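Local coordinates for galactose-binding lectin (Arachis hypogaea, PDB 6VC4), which binds D-galactose and galactose-ended glycosides as a homotetrameric legume lectin that carries calcium and manganese ions, at the QWG site. Sequence-based numbering; all coordinates share one arbitrary frame.

The QWG site. Residues 80, 82-83, 103-104, 125, 127, 129, 211, 214. With QWG ((2R,3R,4S,5R,6S)-2-(hydroxymethyl)-6-{[(2S,3R,4S,5S,6S)-3,4,5-trihydroxy-6-({[(1-{[(2R,3S,4S,5R,6S)-3,4,5-trihydroxy-6-methoxytetrahydro-2H-pyran-2-yl]methyl}-1H-1,2,3-triazol-4-yl)methyl]sulfanyl}methyl)tetrahydro-2H-pyran-2-yl]sulfanyl}tetrahydro-2H-pyran-3,4,5-triol (non-preferred name)), chain B.
The primary galactose pocket of this legume lectin holds the terminal ring of QWG, a synthetic ligand in which thiogalactose is joined through sulphur to a glucopyranoside-type sugar. Asp83 reads the 3- and 4-hydroxyls together, a short carboxylate suiting two neighbouring sugar hydroxyls. Its OD1 takes the axial 4-hydroxyl, QWG O4, at 2.7 Å through the syn lone pair, whereas OD2 accepts the 3-hydroxyl, O3, from above the carboxylate plane. Because O4 separates galactose from glucose, this bond, with that from Ser211, probably underlies the specificity. Ser211 OG meets QWG O4 at 2.7 Å, direction not settled, and makes a longer bond to the ring oxygen O5; its one proton may be shared between them.

O3 is the most heavily gripped atom. Besides Asp83, it receives a nearly straight bond (174°) from Asn127 ND2, lying in the amide plane. Gly104 N bonds QWG O3 at 3.0 Å; glycine lets the sugar come close to the main chain. With CG anti to the backbone N (chi1 -178°), the Tyr125 ring lies flat under C3, C4 and C5, an aromatic face matching the apolar C-H side; QWG C5 sits 3.7 Å from the Tyr125 ring centroid. At the rim, Asp80 OD2, a carboxylate acceptor, takes the 6-hydroxyl, O6, through its anti lone pair.

Gly214 N donates to Ser211 OG, whose crowded rotamer (chi1 61°) places it between O4 and O5. Glu129 OE2, on a chain bent at chi2, accepts Asn127 ND2 at 2.8 Å from above the carboxylate plane; the amide's two N-H groups thus serve O3 and Glu129, fixing which end faces the sugar. Water 2 joins Gly104 N to O2, water 3 joins O2 to Glu129 OE2, and water 1 links Ser211 to O8 of the second sugar.

The site lies at one end of the beta-sandwich, built from loops and 3-10 helices 103-105 and 128-130. The cis peptide between Ala82 and Asp83, a legume-lectin hallmark, probably turns the carboxylate to the sugar; Tyr125 and Asn127 also bind calcium, so the metal likely shapes the pocket.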
ATOM      1  N   ASP A  80      18.854  20.687 -31.198  1.00 26.93           N
ATOM      2  CA  ASP A  80      17.394  20.919 -31.280  1.00 27.39           C
ATOM      3  C   ASP A  80      16.764  20.058 -30.183  1.00 29.41           C
ATOM      4  O   ASP A  80      17.053  18.887 -30.171  1.00 28.59           O
ATOM      5  CB  ASP A  80      16.908  20.522 -32.669  1.00 30.12           C
ATOM      6  CG  ASP A  80      15.519  21.002 -33.031  1.00 48.61           C
ATOM      7  OD1 ASP A  80      14.904  21.656 -32.216  1.00 50.83           O
ATOM      8  OD2 ASP A  80      15.080  20.710 -34.135  1.00 56.61           O
ATOM      9  N   ALA A  82      14.968  17.454 -28.841  1.00 21.34           N
ATOM     10  CA  ALA A  82      14.323  16.312 -29.482  1.00 20.28           C
ATOM     11  C   ALA A  82      14.817  14.982 -28.825  1.00 21.71           C
ATOM     12  O   ALA A  82      15.882  14.991 -28.207  1.00 19.91           O
ATOM     13  CB  ALA A  82      14.634  16.348 -30.997  1.00 20.55           C
ATOM     14  N   ASP A  83      14.044  13.862 -28.879  1.00 17.47           N
ATOM     15  CA  ASP A  83      12.776  13.719 -29.622  1.00 17.66           C
ATOM     16  C   ASP A  83      11.515  13.517 -28.772  1.00 23.83           C
ATOM     17  O   ASP A  83      10.411  13.680 -29.290  1.00 20.88           O
ATOM     18  CB  ASP A  83      12.909  12.559 -30.585  1.00 18.87           C
ATOM     19  CG  ASP A  83      13.562  13.013 -31.850  1.00 23.78           C
ATOM     20  OD1 ASP A  83      14.839  12.962 -31.926  1.00 23.49           O
ATOM     21  OD2 ASP A  83      12.828  13.431 -32.765  1.00 25.55           O
ATOM     22  N   GLY A 103      15.795   9.138 -33.084  1.00 21.70           N
ATOM     23  CA  GLY A 103      14.975  10.227 -33.596  1.00 21.40           C
ATOM     24  C   GLY A 103      13.482  10.087 -33.288  1.00 25.66           C
ATOM     25  O   GLY A 103      13.094   9.849 -32.133  1.00 22.78           O
ATOM     26  N   GLY A 104      12.679  10.170 -34.346  1.00 21.54           N
ATOM     27  CA  GLY A 104      11.215  10.105 -34.321  1.00 21.94           C
ATOM     28  C   GLY A 104      10.615   8.750 -33.986  1.00 25.77           C
ATOM     29  O   GLY A 104       9.403   8.651 -33.759  1.00 25.46           O
ATOM     30  N   TYR A 125       9.095  16.919 -31.247  1.00 22.24           N
ATOM     31  CA  TYR A 125       9.620  17.226 -32.596  1.00 22.35           C
ATOM     32  C   TYR A 125       8.659  16.672 -33.635  1.00 25.69           C
ATOM     33  O   TYR A 125       8.294  15.498 -33.575  1.00 24.40           O
ATOM     34  CB  TYR A 125      11.060  16.692 -32.822  1.00 23.62           C
ATOM     35  CG  TYR A 125      11.584  17.057 -34.199  1.00 24.89           C
ATOM     36  CD1 TYR A 125      12.213  18.276 -34.422  1.00 27.13           C
ATOM     37  CD2 TYR A 125      11.322  16.250 -35.302  1.00 25.01           C
ATOM     38  CE1 TYR A 125      12.592  18.670 -35.705  1.00 30.72           C
ATOM     39  CE2 TYR A 125      11.631  16.663 -36.591  1.00 26.63           C
ATOM     40  CZ  TYR A 125      12.301  17.858 -36.788  1.00 38.35           C
ATOM     41  OH  TYR A 125      12.689  18.237 -38.049  1.00 39.10           O
ATOM     42  N   ASN A 127       7.828  15.100 -36.859  1.00 23.65           N
ATOM     43  CA  ASN A 127       8.291  14.208 -37.920  1.00 22.62           C
ATOM     44  C   ASN A 127       7.195  14.040 -38.977  1.00 24.97           C
ATOM     45  O   ASN A 127       6.269  13.258 -38.774  1.00 22.44           O
ATOM     46  CB  ASN A 127       8.689  12.841 -37.350  1.00 17.72           C
ATOM     47  CG  ASN A 127       9.872  12.875 -36.442  1.00 32.34           C
ATOM     48  OD1 ASN A 127       9.748  13.040 -35.232  1.00 24.40           O
ATOM     49  ND2 ASN A 127      11.060  12.697 -37.010  1.00 28.41           N
ATOM     50  N   GLU A 129       7.290  12.425 -41.651  1.00 26.23           N
ATOM     51  CA  GLU A 129       7.374  11.017 -42.078  1.00 26.35           C
ATOM     52  C   GLU A 129       6.456  10.106 -41.208  1.00 29.86           C
ATOM     53  O   GLU A 129       6.088   9.018 -41.651  1.00 28.76           O
ATOM     54  CB  GLU A 129       8.844  10.502 -42.099  1.00 26.93           C
ATOM     55  CG  GLU A 129       9.553  10.430 -40.752  1.00 31.73           C
ATOM     56  CD  GLU A 129      10.333  11.656 -40.307  1.00 38.22           C
ATOM     57  OE1 GLU A 129       9.954  12.790 -40.677  1.00 22.82           O
ATOM     58  OE2 GLU A 129      11.275  11.485 -39.499  1.00 28.40           O
ATOM     59  N   SER A 211      18.554  12.138 -32.269  1.00 21.36           N
ATOM     60  CA  SER A 211      19.220  11.949 -33.557  1.00 20.99           C
ATOM     61  C   SER A 211      20.645  12.606 -33.523  1.00 26.47           C
ATOM     62  O   SER A 211      21.194  12.797 -32.440  1.00 27.74           O
ATOM     63  CB  SER A 211      18.359  12.530 -34.669  1.00 22.06           C
ATOM     64  OG  SER A 211      18.194  13.919 -34.439  1.00 26.19           O
ATOM     65  N   GLY A 214      19.191  16.422 -33.098  1.00 22.76           N
ATOM     66  CA  GLY A 214      18.157  16.480 -32.072  1.00 21.43           C
ATOM     67  C   GLY A 214      18.500  15.716 -30.820  1.00 23.08           C
ATOM     68  O   GLY A 214      18.540  14.488 -30.836  1.00 21.53           O
TER
HETATM   69  C4  QWG B 301      14.711  15.052 -34.943  1.00 31.65           C
HETATM   70  C3  QWG B 301      14.132  14.017 -35.907  1.00 31.92           C
HETATM   71  C5  QWG B 301      15.395  16.162 -35.741  1.00 35.33           C
HETATM   72  C1  QWG B 301      15.945  14.703 -37.545  1.00 40.22           C
HETATM   73  C2  QWG B 301      15.192  13.538 -36.891  1.00 36.29           C
HETATM   74  C6  QWG B 301      16.026  17.234 -34.881  1.00 34.85           C
HETATM   75  C10 QWG B 301      18.617  16.295 -42.328  1.00 67.32           C
HETATM   76  C9  QWG B 301      19.510  16.409 -41.102  1.00 65.63           C
HETATM   77  C11 QWG B 301      17.135  16.197 -41.948  1.00 66.88           C
HETATM   78  C7  QWG B 301      17.766  15.386 -39.715  1.00 56.01           C
HETATM   79  C8  QWG B 301      19.220  15.247 -40.172  1.00 61.25           C
HETATM   80  O5  QWG B 301      16.437  15.600 -36.556  1.00 37.20           O
HETATM   81  O2  QWG B 301      14.614  12.702 -37.887  1.00 34.71           O
HETATM   82  O3  QWG B 301      13.625  12.903 -35.187  1.00 27.42           O
HETATM   83  O4  QWG B 301      15.620  14.437 -34.027  1.00 24.63           O
HETATM   84  O6  QWG B 301      16.199  18.470 -35.570  1.00 37.77           O
HETATM   85  O11 QWG B 301      16.895  15.302 -40.838  1.00 62.02           O
HETATM   86  O8  QWG B 301      20.129  15.219 -39.077  1.00 61.80           O
HETATM   87  O9  QWG B 301      20.883  16.393 -41.486  1.00 66.31           O
HETATM   88  O10 QWG B 301      18.858  17.416 -43.179  1.00 68.60           O
HETATM   89  S1  QWG B 301      17.327  14.083 -38.532  1.00 43.94           S
HETATM   90  O   HOH W   1      19.361  15.678 -36.709  1.00 24.65           O
HETATM   91  O   HOH W   2      13.955  10.214 -37.003  1.00 25.12           O
HETATM   92  O   HOH W   3      12.716  13.835 -39.616  1.00 50.16           O